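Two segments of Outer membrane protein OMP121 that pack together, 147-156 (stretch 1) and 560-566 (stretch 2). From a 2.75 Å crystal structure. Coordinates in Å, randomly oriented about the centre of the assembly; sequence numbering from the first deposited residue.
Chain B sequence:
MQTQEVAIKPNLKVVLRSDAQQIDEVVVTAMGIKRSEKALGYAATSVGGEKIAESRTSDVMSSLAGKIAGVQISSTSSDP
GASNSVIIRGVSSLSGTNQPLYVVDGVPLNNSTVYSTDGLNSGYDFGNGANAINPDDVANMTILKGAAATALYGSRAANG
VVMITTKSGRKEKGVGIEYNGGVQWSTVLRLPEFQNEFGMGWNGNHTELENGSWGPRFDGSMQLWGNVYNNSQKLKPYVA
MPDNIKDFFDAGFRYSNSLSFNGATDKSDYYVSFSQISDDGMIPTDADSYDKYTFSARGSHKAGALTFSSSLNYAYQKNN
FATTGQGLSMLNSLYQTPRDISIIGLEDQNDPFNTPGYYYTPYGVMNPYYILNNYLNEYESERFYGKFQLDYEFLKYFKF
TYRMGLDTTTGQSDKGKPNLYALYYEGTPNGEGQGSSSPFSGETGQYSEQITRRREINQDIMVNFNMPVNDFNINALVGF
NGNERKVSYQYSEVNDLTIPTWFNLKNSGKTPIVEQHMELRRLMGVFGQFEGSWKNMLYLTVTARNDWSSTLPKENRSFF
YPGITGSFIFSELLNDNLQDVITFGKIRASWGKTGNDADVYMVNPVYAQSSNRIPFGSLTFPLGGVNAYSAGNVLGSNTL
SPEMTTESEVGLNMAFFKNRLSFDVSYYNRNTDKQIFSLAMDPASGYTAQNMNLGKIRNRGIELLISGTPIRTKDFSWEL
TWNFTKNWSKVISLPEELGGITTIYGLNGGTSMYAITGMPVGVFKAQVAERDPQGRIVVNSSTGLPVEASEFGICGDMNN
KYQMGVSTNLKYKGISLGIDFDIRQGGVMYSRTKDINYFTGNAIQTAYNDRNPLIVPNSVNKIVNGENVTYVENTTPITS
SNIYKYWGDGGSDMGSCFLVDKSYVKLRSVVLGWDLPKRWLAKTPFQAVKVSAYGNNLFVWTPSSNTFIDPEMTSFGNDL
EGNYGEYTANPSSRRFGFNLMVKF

Stretch 1, residues 147-156: AAATALYGSR
Stretch 2 (560-566) FYPGITG

A segment that is mostly loop, residues 147-156, running into a 3-10 turn at its C-terminal end, packs against one face of a β-strand, 560-566, through van der Waals contacts and a single CA-H···O interaction, with no conventional hydrogen bond between them and 266 Å² buried in total. The strand is extended throughout, and its alternation sends the side chains of Y561 and T565 toward the loop while P562 and I564 point away. Between the two inward residues lies G563, where the backbones come closest: its CA is 5.2 Å from the CA of A149. Here the carbonyl of A148 (phi/psi -108/-13) meets the strand, A148 O lying 3.4 Å from G563 CA with an angle of 149° at the hydrogen. Glycine permits this approach, since an ideal CB on G563 would sit 2.0 Å from A148 O. On one side of this point, T565 (chi1 65°, p) brings CG2 to 3.9 Å from A149 CB, a methyl-methyl contact. On the other, the Y561 ring (chi1 43°, p; chi2 -76°) reaches along the loop, its CE2 4.2 Å from T150 OG1 (T150 chi1 51°, p), the hydroxyl lying oblique to the ring. Y561 OH ends 3.7 Å from G154 CA and 3.8 Å from S155 N, contacts without a hydrogen bond; the hydroxyl is hydrogen-bonded elsewhere in the structure. The loop turns here, with G154 N donating to T150 O at 3.0 Å; G154 adopts phi/psi 95/-163, which favours glycine.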

# COMPACT_ATOMS: atom_id res chain seq x y z
N ALA B 147 5.68 34.60 -28.77
CA ALA B 147 6.64 34.30 -27.73
C ALA B 147 7.90 35.14 -27.88
O ALA B 147 9.00 34.66 -27.60
CB ALA B 147 6.98 32.81 -27.75
N ALA B 148 7.76 36.39 -28.32
CA ALA B 148 8.90 37.26 -28.51
C ALA B 148 9.01 38.37 -27.48
O ALA B 148 10.06 39.02 -27.41
CB ALA B 148 8.85 37.91 -29.90
N ALA B 149 7.99 38.61 -26.69
CA ALA B 149 8.07 39.59 -25.64
C ALA B 149 7.42 38.98 -24.40
O ALA B 149 6.30 39.33 -24.03
CB ALA B 149 7.40 40.90 -26.04
N THR B 150 8.12 38.05 -23.76
CA THR B 150 7.58 37.31 -22.63
C THR B 150 8.28 37.64 -21.33
O THR B 150 8.23 36.85 -20.39
CB THR B 150 7.68 35.81 -22.89
OG1 THR B 150 9.01 35.49 -23.29
CG2 THR B 150 6.73 35.40 -23.98
N ALA B 151 8.93 38.80 -21.26
CA ALA B 151 9.67 39.17 -20.05
C ALA B 151 8.77 39.27 -18.83
O ALA B 151 9.26 39.18 -17.70
CB ALA B 151 10.39 40.49 -20.26
N LEU B 152 7.47 39.46 -19.02
CA LEU B 152 6.62 39.73 -17.88
C LEU B 152 6.24 38.45 -17.14
O LEU B 152 6.08 38.48 -15.92
CB LEU B 152 5.38 40.48 -18.33
CG LEU B 152 4.91 41.59 -17.40
CD1 LEU B 152 6.04 42.53 -17.14
CD2 LEU B 152 3.79 42.32 -18.06
N TYR B 153 6.09 37.34 -17.85
CA TYR B 153 5.62 36.13 -17.21
C TYR B 153 6.64 35.01 -17.21
O TYR B 153 6.43 34.02 -16.50
CB TYR B 153 4.34 35.63 -17.88
CG TYR B 153 3.34 36.72 -18.14
CD1 TYR B 153 2.58 37.24 -17.11
CD2 TYR B 153 3.16 37.22 -19.42
CE1 TYR B 153 1.65 38.24 -17.34
CE2 TYR B 153 2.24 38.21 -19.67
CZ TYR B 153 1.49 38.72 -18.63
OH TYR B 153 0.57 39.71 -18.88
N GLY B 154 7.72 35.13 -17.96
CA GLY B 154 8.81 34.19 -17.85
C GLY B 154 8.75 33.06 -18.85
O GLY B 154 8.03 33.10 -19.85
N SER B 155 9.51 32.01 -18.55
CA SER B 155 9.74 30.95 -19.52
C SER B 155 8.45 30.29 -19.96
O SER B 155 8.25 30.03 -21.15
CB SER B 155 10.70 29.91 -18.95
OG SER B 155 10.11 29.25 -17.85
N ARG B 156 7.53 30.05 -19.02
CA ARG B 156 6.31 29.34 -19.37
C ARG B 156 5.51 30.08 -20.43
O ARG B 156 4.64 29.48 -21.05
CB ARG B 156 5.45 29.11 -18.14
CG ARG B 156 6.11 28.28 -17.08
CD ARG B 156 5.20 28.07 -15.92
NE ARG B 156 5.27 29.15 -14.96
CZ ARG B 156 4.60 29.15 -13.82
NH1 ARG B 156 3.82 28.14 -13.52
NH2 ARG B 156 4.72 30.17 -12.99
N PHE B 560 19.52 34.48 -20.41
CA PHE B 560 19.01 35.81 -20.73
C PHE B 560 18.30 35.77 -22.07
O PHE B 560 18.80 35.18 -23.02
CB PHE B 560 20.15 36.81 -20.77
CG PHE B 560 19.81 38.11 -21.43
CD1 PHE B 560 19.28 39.15 -20.69
CD2 PHE B 560 20.04 38.30 -22.77
CE1 PHE B 560 18.98 40.33 -21.29
CE2 PHE B 560 19.74 39.49 -23.37
CZ PHE B 560 19.21 40.50 -22.63
N TYR B 561 17.14 36.42 -22.15
CA TYR B 561 16.41 36.48 -23.41
C TYR B 561 15.76 37.84 -23.66
O TYR B 561 14.93 38.29 -22.86
CB TYR B 561 15.34 35.38 -23.46
CG TYR B 561 14.53 35.16 -22.21
CD1 TYR B 561 15.07 34.50 -21.12
CD2 TYR B 561 13.21 35.57 -22.12
CE1 TYR B 561 14.34 34.28 -19.99
CE2 TYR B 561 12.47 35.34 -20.98
CZ TYR B 561 13.06 34.69 -19.92
OH TYR B 561 12.37 34.44 -18.78
N PRO B 562 16.10 38.50 -24.75
CA PRO B 562 15.51 39.80 -25.04
C PRO B 562 14.44 39.74 -26.10
O PRO B 562 14.18 38.69 -26.68
CB PRO B 562 16.71 40.61 -25.54
CG PRO B 562 17.64 39.58 -26.14
CD PRO B 562 17.21 38.21 -25.67
N GLY B 563 13.82 40.88 -26.37
CA GLY B 563 12.80 40.97 -27.40
C GLY B 563 12.55 42.41 -27.81
O GLY B 563 12.92 43.35 -27.12
N ILE B 564 11.90 42.56 -28.95
CA ILE B 564 11.53 43.87 -29.46
C ILE B 564 10.25 43.72 -30.28
O ILE B 564 10.11 42.76 -31.04
CB ILE B 564 12.68 44.48 -30.29
CG1 ILE B 564 12.34 45.91 -30.70
CG2 ILE B 564 12.99 43.63 -31.50
CD1 ILE B 564 13.45 46.62 -31.44
N THR B 565 9.31 44.63 -30.07
CA THR B 565 8.07 44.64 -30.83
C THR B 565 7.75 46.06 -31.27
O THR B 565 8.13 47.04 -30.62
CB THR B 565 6.88 44.10 -30.04
OG1 THR B 565 6.61 44.96 -28.94
CG2 THR B 565 7.17 42.73 -29.53
N GLY B 566 7.04 46.16 -32.38
CA GLY B 566 6.66 47.45 -32.92
C GLY B 566 5.27 47.40 -33.51
O GLY B 566 4.80 46.37 -33.97